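PDB 4ZR1: ceramide very long chain fatty acid hydroxylase SCS7 from Saccharomyces cerevisiae, which hydroxylates the very long chain fatty acid of ceramides, probably at C-2, using oxygen, electrons from cytochrome b5 and a likely dimetal centre. Local coordinates for residues I64-I78 and D157-F171. Sequence-based numbering, arbitrary orientation.
Sequences ILRSDFKKDFYVDQI and DDWLPESNIAFATHF
Helix 71-78, whose Y74 lies against F167, runs nearly parallel to helix 164-171, their axes 11.1 Å apart at closest approach and crossing at -17°, while the loop 66-70 passes the N-terminal end of the second helix. Y74 and F167 form an offset stack with planes 14° apart; the two side chains run past each other in opposite directions, F167 CB standing over the centre of the tyrosine ring and Y74 CB over that of the phenylalanine. Y74 leaves its helix with CG opposite the backbone N, which carries its hydroxyl across to helix 164-171, where OH hydrogen-bonds H170 ND1 at 3.0 Å; tyrosine suits the place because its ring stacks while its hydroxyl bonds. I64 is a knob among N164, F167, A168 and F171, its CD1 over the F171 ring face, whereas I78 CD1 meets the edge of that ring. Small A168 leaves room for L65 CD2. N164 suits the loop because its amide can reach backbone carbonyls: ND2 donates nearly straight to S67 O (3.2 Å, 169°) and weakly to L65 O. At the helix start, E162 OE1 accepts from K71 N at 2.8 Å. The K71 chain, bent at chi2 and chi3, crosses over L160, its CG near L160 CB, and brings NZ to D158, bridging OD1 at 2.6 Å and bonding O at 3.1 Å in the carbonyl plane; NZ also makes a weak salt bridge to D72 OD2. A methionine in place of K71 would probably leave the neighbouring carboxylates of D158 and D72 without the positive charge between them. H170 NE2 in turn bonds D157 OD1, and D157 OD2 weakly meets H155, a zinc ligand. This is helix-helix packing around an aromatic cluster, probably on the cytoplasmic side, joining the region ahead of the first transmembrane helix to helix 164-179, which carries zinc-binding histidines, with a tyrosine-histidine-aspartate chain leading to the second shell of the dimetal site.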
loop_
_atom_site.group_PDB
_atom_site.type_symbol
_atom_site.label_atom_id
_atom_site.label_comp_id
_atom_site.label_asym_id
_atom_site.label_seq_id
_atom_site.Cartn_x
_atom_site.Cartn_y
_atom_site.Cartn_z
ATOM N N ILE A 64 -7.682 -17.986 1.969
ATOM C CA ILE A 64 -6.693 -17.617 2.983
ATOM C C ILE A 64 -7.168 -17.952 4.392
ATOM O O ILE A 64 -6.403 -18.486 5.201
ATOM C CB ILE A 64 -6.372 -16.105 2.944
ATOM C CG1 ILE A 64 -5.756 -15.709 1.611
ATOM C CG2 ILE A 64 -5.424 -15.715 4.071
ATOM C CD1 ILE A 64 -5.499 -14.223 1.510
ATOM N N LEU A 65 -8.423 -17.600 4.679
ATOM C CA LEU A 65 -9.066 -17.914 5.955
ATOM C C LEU A 65 -9.085 -19.416 6.281
ATOM O O LEU A 65 -9.058 -19.799 7.449
ATOM C CB LEU A 65 -10.501 -17.379 5.969
ATOM C CG LEU A 65 -10.654 -15.861 5.926
ATOM C CD1 LEU A 65 -12.116 -15.473 5.910
ATOM C CD2 LEU A 65 -9.966 -15.242 7.113
ATOM N N ARG A 66 -9.131 -20.261 5.258
ATOM C CA ARG A 66 -9.227 -21.694 5.471
ATOM C C ARG A 66 -8.005 -22.411 4.914
ATOM O O ARG A 66 -8.124 -23.425 4.232
ATOM C CB ARG A 66 -10.508 -22.252 4.829
ATOM C CG ARG A 66 -11.794 -21.567 5.288
ATOM C CD ARG A 66 -13.042 -22.093 4.555
ATOM N NE ARG A 66 -12.893 -22.112 3.099
ATOM C CZ ARG A 66 -13.898 -22.286 2.241
ATOM N NH1 ARG A 66 -15.139 -22.444 2.687
ATOM N NH2 ARG A 66 -13.668 -22.292 0.934
ATOM N N SER A 67 -6.825 -21.883 5.207
ATOM C CA SER A 67 -5.601 -22.424 4.629
ATOM C C SER A 67 -4.807 -23.232 5.643
ATOM O O SER A 67 -5.105 -23.206 6.836
ATOM C CB SER A 67 -4.733 -21.292 4.080
ATOM O OG SER A 67 -4.180 -20.515 5.131
ATOM N N ASP A 68 -3.797 -23.950 5.161
ATOM C CA ASP A 68 -2.869 -24.664 6.034
ATOM C C ASP A 68 -1.485 -24.031 5.896
ATOM O O ASP A 68 -0.455 -24.695 6.029
ATOM C CB ASP A 68 -2.837 -26.164 5.706
ATOM C CG ASP A 68 -2.375 -26.448 4.287
ATOM O OD1 ASP A 68 -2.516 -25.562 3.416
ATOM O OD2 ASP A 68 -1.888 -27.570 4.035
ATOM N N PHE A 69 -1.479 -22.732 5.622
ATOM C CA PHE A 69 -0.239 -21.978 5.513
ATOM C C PHE A 69 0.382 -21.762 6.883
ATOM O O PHE A 69 -0.317 -21.503 7.864
ATOM C CB PHE A 69 -0.474 -20.602 4.868
ATOM C CG PHE A 69 -1.031 -20.650 3.472
ATOM C CD1 PHE A 69 -0.738 -21.700 2.621
ATOM C CD2 PHE A 69 -1.853 -19.628 3.013
ATOM C CE1 PHE A 69 -1.249 -21.733 1.337
ATOM C CE2 PHE A 69 -2.371 -19.658 1.729
ATOM C CZ PHE A 69 -2.067 -20.714 0.891
ATOM N N LYS A 70 1.699 -21.843 6.953
ATOM C CA LYS A 70 2.377 -21.235 8.079
ATOM C C LYS A 70 2.948 -19.895 7.640
ATOM O O LYS A 70 3.178 -19.658 6.449
ATOM C CB LYS A 70 3.459 -22.153 8.670
ATOM C CG LYS A 70 3.824 -23.388 7.869
ATOM C CD LYS A 70 4.389 -24.414 8.838
ATOM C CE LYS A 70 4.821 -25.726 8.184
ATOM N NZ LYS A 70 5.777 -26.471 9.069
ATOM N N LYS A 71 3.137 -19.020 8.621
ATOM C CA LYS A 71 3.439 -17.610 8.399
ATOM C C LYS A 71 4.548 -17.351 7.382
ATOM O O LYS A 71 4.390 -16.522 6.492
ATOM C CB LYS A 71 3.807 -16.958 9.730
ATOM C CG LYS A 71 4.286 -15.526 9.627
ATOM C CD LYS A 71 5.547 -15.319 10.452
ATOM C CE LYS A 71 6.743 -15.964 9.791
ATOM N NZ LYS A 71 7.993 -15.828 10.588
ATOM N N ASP A 72 5.665 -18.054 7.511
ATOM C CA ASP A 72 6.809 -17.800 6.642
ATOM C C ASP A 72 6.479 -18.048 5.175
ATOM O O ASP A 72 7.034 -17.400 4.289
ATOM C CB ASP A 72 8.003 -18.658 7.062
ATOM C CG ASP A 72 8.777 -18.050 8.210
ATOM O OD1 ASP A 72 9.609 -17.160 7.950
ATOM O OD2 ASP A 72 8.557 -18.454 9.371
ATOM N N PHE A 73 5.568 -18.980 4.926
ATOM C CA PHE A 73 5.177 -19.315 3.564
ATOM C C PHE A 73 4.232 -18.265 2.996
ATOM O O PHE A 73 4.370 -17.838 1.845
ATOM C CB PHE A 73 4.526 -20.687 3.527
ATOM C CG PHE A 73 4.039 -21.089 2.167
ATOM C CD1 PHE A 73 4.937 -21.271 1.126
ATOM C CD2 PHE A 73 2.680 -21.297 1.930
ATOM C CE1 PHE A 73 4.498 -21.652 -0.130
ATOM C CE2 PHE A 73 2.230 -21.676 0.677
ATOM C CZ PHE A 73 3.142 -21.855 -0.358
ATOM N N TYR A 74 3.272 -17.848 3.812
ATOM C CA TYR A 74 2.362 -16.785 3.417
ATOM C C TYR A 74 3.109 -15.493 3.051
ATOM O O TYR A 74 2.819 -14.884 2.014
ATOM C CB TYR A 74 1.354 -16.498 4.529
ATOM C CG TYR A 74 0.628 -15.206 4.298
ATOM C CD1 TYR A 74 -0.425 -15.129 3.387
ATOM C CD2 TYR A 74 1.018 -14.046 4.953
ATOM C CE1 TYR A 74 -1.085 -13.931 3.155
ATOM C CE2 TYR A 74 0.369 -12.844 4.727
ATOM C CZ TYR A 74 -0.680 -12.790 3.830
ATOM O OH TYR A 74 -1.314 -11.589 3.615
ATOM N N VAL A 75 4.059 -15.071 3.894
ATOM C CA VAL A 75 4.770 -13.810 3.658
ATOM C C VAL A 75 5.695 -13.933 2.457
ATOM O O VAL A 75 5.875 -12.981 1.713
ATOM C CB VAL A 75 5.601 -13.331 4.895
ATOM C CG1 VAL A 75 4.716 -13.172 6.110
ATOM C CG2 VAL A 75 6.739 -14.277 5.203
ATOM N N ASP A 76 6.263 -15.113 2.252
ATOM C CA ASP A 76 7.164 -15.307 1.131
ATOM C C ASP A 76 6.393 -15.273 -0.176
ATOM O O ASP A 76 6.897 -14.833 -1.203
ATOM C CB ASP A 76 7.913 -16.631 1.261
ATOM C CG ASP A 76 8.982 -16.794 0.202
ATOM O OD1 ASP A 76 8.697 -17.414 -0.845
ATOM O OD2 ASP A 76 10.105 -16.279 0.411
ATOM N N GLN A 77 5.154 -15.735 -0.129
ATOM C CA GLN A 77 4.407 -15.971 -1.350
ATOM C C GLN A 77 3.555 -14.775 -1.766
ATOM O O GLN A 77 3.414 -14.496 -2.957
ATOM C CB GLN A 77 3.542 -17.215 -1.177
ATOM C CG GLN A 77 3.475 -18.083 -2.407
ATOM C CD GLN A 77 4.800 -18.654 -2.800
ATOM O OE1 GLN A 77 5.656 -18.923 -1.956
ATOM N NE2 GLN A 77 4.994 -18.825 -4.098
ATOM N N ILE A 78 2.996 -14.074 -0.781
ATOM C CA ILE A 78 2.117 -12.929 -1.032
ATOM C C ILE A 78 2.863 -11.739 -1.645
ATOM O O ILE A 78 2.256 -10.913 -2.329
ATOM C CB ILE A 78 1.419 -12.458 0.269
ATOM C CG1 ILE A 78 0.158 -11.656 -0.045
ATOM C CG2 ILE A 78 2.369 -11.629 1.135
ATOM C CD1 ILE A 78 -0.940 -12.464 -0.681
ATOM N N ASP A 157 4.884 -8.626 8.314
ATOM C CA ASP A 157 5.569 -9.790 7.727
ATOM C C ASP A 157 6.065 -10.832 8.732
ATOM O O ASP A 157 5.256 -11.506 9.366
ATOM C CB ASP A 157 6.738 -9.319 6.859
ATOM C CG ASP A 157 6.294 -8.372 5.743
ATOM O OD1 ASP A 157 5.071 -8.168 5.558
ATOM O OD2 ASP A 157 7.174 -7.840 5.040
ATOM N N ASP A 158 7.388 -10.966 8.853
ATOM C CA ASP A 158 8.024 -11.952 9.740
ATOM C C ASP A 158 7.408 -11.974 11.143
ATOM O O ASP A 158 7.230 -13.037 11.730
ATOM C CB ASP A 158 9.531 -11.670 9.844
ATOM C CG ASP A 158 10.328 -12.860 10.373
ATOM O OD1 ASP A 158 9.718 -13.873 10.782
ATOM O OD2 ASP A 158 11.577 -12.772 10.391
ATOM N N TRP A 159 7.061 -10.799 11.663
ATOM C CA TRP A 159 6.540 -10.677 13.022
ATOM C C TRP A 159 5.095 -11.182 13.179
ATOM O O TRP A 159 4.536 -11.132 14.275
ATOM C CB TRP A 159 6.638 -9.214 13.485
ATOM C CG TRP A 159 8.028 -8.617 13.331
ATOM C CD1 TRP A 159 9.222 -9.262 13.500
ATOM C CD2 TRP A 159 8.356 -7.262 12.962
ATOM N NE1 TRP A 159 10.267 -8.396 13.268
ATOM C CE2 TRP A 159 9.765 -7.166 12.936
ATOM C CE3 TRP A 159 7.596 -6.124 12.652
ATOM C CZ2 TRP A 159 10.429 -5.976 12.612
ATOM C CZ3 TRP A 159 8.259 -4.942 12.330
ATOM C CH2 TRP A 159 9.659 -4.880 12.316
ATOM N N LEU A 160 4.500 -11.677 12.098
ATOM C CA LEU A 160 3.109 -12.146 12.121
ATOM C C LEU A 160 2.905 -13.455 12.889
ATOM O O LEU A 160 3.769 -14.332 12.883
ATOM C CB LEU A 160 2.590 -12.337 10.692
ATOM C CG LEU A 160 2.002 -11.167 9.899
ATOM C CD1 LEU A 160 1.929 -11.539 8.426
ATOM C CD2 LEU A 160 0.621 -10.821 10.414
ATOM N N PRO A 161 1.739 -13.599 13.537
ATOM C CA PRO A 161 1.358 -14.842 14.211
ATOM C C PRO A 161 1.179 -15.999 13.245
ATOM O O PRO A 161 1.222 -15.807 12.031
ATOM C CB PRO A 161 0.013 -14.501 14.863
ATOM C CG PRO A 161 -0.064 -13.012 14.874
ATOM C CD PRO A 161 0.710 -12.555 13.685
ATOM N N GLU A 162 0.975 -17.194 13.788
ATOM C CA GLU A 162 0.568 -18.335 12.979
ATOM C C GLU A 162 -0.949 -18.408 12.977
ATOM O O GLU A 162 -1.544 -19.321 13.542
ATOM C CB GLU A 162 1.187 -19.628 13.503
ATOM C CG GLU A 162 2.704 -19.690 13.326
ATOM C CD GLU A 162 3.114 -19.866 11.870
ATOM O OE1 GLU A 162 2.220 -20.118 11.031
ATOM O OE2 GLU A 162 4.324 -19.755 11.560
ATOM N N SER A 163 -1.559 -17.411 12.341
ATOM C CA SER A 163 -3.006 -17.261 12.306
ATOM C C SER A 163 -3.505 -16.897 10.918
ATOM O O SER A 163 -2.915 -16.061 10.233
ATOM C CB SER A 163 -3.456 -16.192 13.300
ATOM O OG SER A 163 -4.832 -15.905 13.133
ATOM N N ASN A 164 -4.604 -17.520 10.508
ATOM C CA ASN A 164 -5.218 -17.177 9.241
ATOM C C ASN A 164 -5.901 -15.812 9.300
ATOM O O ASN A 164 -5.902 -15.073 8.317
ATOM C CB ASN A 164 -6.214 -18.258 8.813
ATOM C CG ASN A 164 -5.529 -19.519 8.330
ATOM O OD1 ASN A 164 -4.354 -19.502 7.973
ATOM N ND2 ASN A 164 -6.271 -20.613 8.284
ATOM N N ILE A 165 -6.470 -15.467 10.452
ATOM C CA ILE A 165 -7.127 -14.170 10.602
ATOM C C ILE A 165 -6.097 -13.042 10.503
ATOM O O ILE A 165 -6.425 -11.929 10.086
ATOM C CB ILE A 165 -7.894 -14.057 11.943
ATOM C CG1 ILE A 165 -8.921 -15.175 12.069
ATOM C CG2 ILE A 165 -8.604 -12.709 12.060
ATOM C CD1 ILE A 165 -9.760 -15.071 13.321
ATOM N N ALA A 166 -4.852 -13.338 10.870
ATOM C CA ALA A 166 -3.777 -12.353 10.760
ATOM C C ALA A 166 -3.350 -12.179 9.306
ATOM O O ALA A 166 -3.161 -11.056 8.836
ATOM C CB ALA A 166 -2.581 -12.757 11.623
ATOM N N PHE A 167 -3.208 -13.293 8.594
ATOM C CA PHE A 167 -2.829 -13.262 7.182
ATOM C C PHE A 167 -3.894 -12.534 6.348
ATOM O O PHE A 167 -3.578 -11.866 5.368
ATOM C CB PHE A 167 -2.629 -14.681 6.628
ATOM C CG PHE A 167 -1.680 -15.541 7.428
ATOM C CD1 PHE A 167 -0.684 -14.980 8.205
ATOM C CD2 PHE A 167 -1.791 -16.924 7.387
ATOM C CE1 PHE A 167 0.181 -15.780 8.934
ATOM C CE2 PHE A 167 -0.928 -17.729 8.109
ATOM C CZ PHE A 167 0.058 -17.157 8.883
ATOM N N ALA A 168 -5.160 -12.677 6.729
ATOM C CA ALA A 168 -6.239 -12.059 5.965
ATOM C C ALA A 168 -6.259 -10.550 6.208
ATOM O O ALA A 168 -6.547 -9.762 5.297
ATOM C CB ALA A 168 -7.591 -12.699 6.328
ATOM N N THR A 169 -5.936 -10.159 7.438
ATOM C CA THR A 169 -5.829 -8.752 7.814
ATOM C C THR A 169 -4.677 -8.086 7.077
ATOM O O THR A 169 -4.812 -6.986 6.541
ATOM C CB THR A 169 -5.605 -8.588 9.328
ATOM O OG1 THR A 169 -6.635 -9.281 10.045
ATOM C CG2 THR A 169 -5.607 -7.105 9.718
ATOM N N HIS A 170 -3.536 -8.767 7.069
ATOM C CA HIS A 170 -2.360 -8.310 6.347
ATOM C C HIS A 170 -2.680 -8.142 4.862
ATOM O O HIS A 170 -2.436 -7.091 4.269
ATOM C CB HIS A 170 -1.218 -9.303 6.542
ATOM C CG HIS A 170 0.033 -8.935 5.814
ATOM N ND1 HIS A 170 0.227 -9.212 4.478
ATOM C CD2 HIS A 170 1.159 -8.312 6.237
ATOM C CE1 HIS A 170 1.415 -8.772 4.108
ATOM N NE2 HIS A 170 2.002 -8.222 5.157
ATOM N N PHE A 171 -3.234 -9.196 4.277
ATOM C CA PHE A 171 -3.667 -9.204 2.884
ATOM C C PHE A 171 -4.543 -7.999 2.548
ATOM O O PHE A 171 -4.299 -7.309 1.564
ATOM C CB PHE A 171 -4.416 -10.507 2.595
ATOM C CG PHE A 171 -4.912 -10.637 1.191
ATOM C CD1 PHE A 171 -4.055 -11.022 0.177
ATOM C CD2 PHE A 171 -6.249 -10.414 0.889
ATOM C CE1 PHE A 171 -4.518 -11.158 -1.123
ATOM C CE2 PHE A 171 -6.720 -10.546 -0.409
ATOM C CZ PHE A 171 -5.855 -10.925 -1.417
#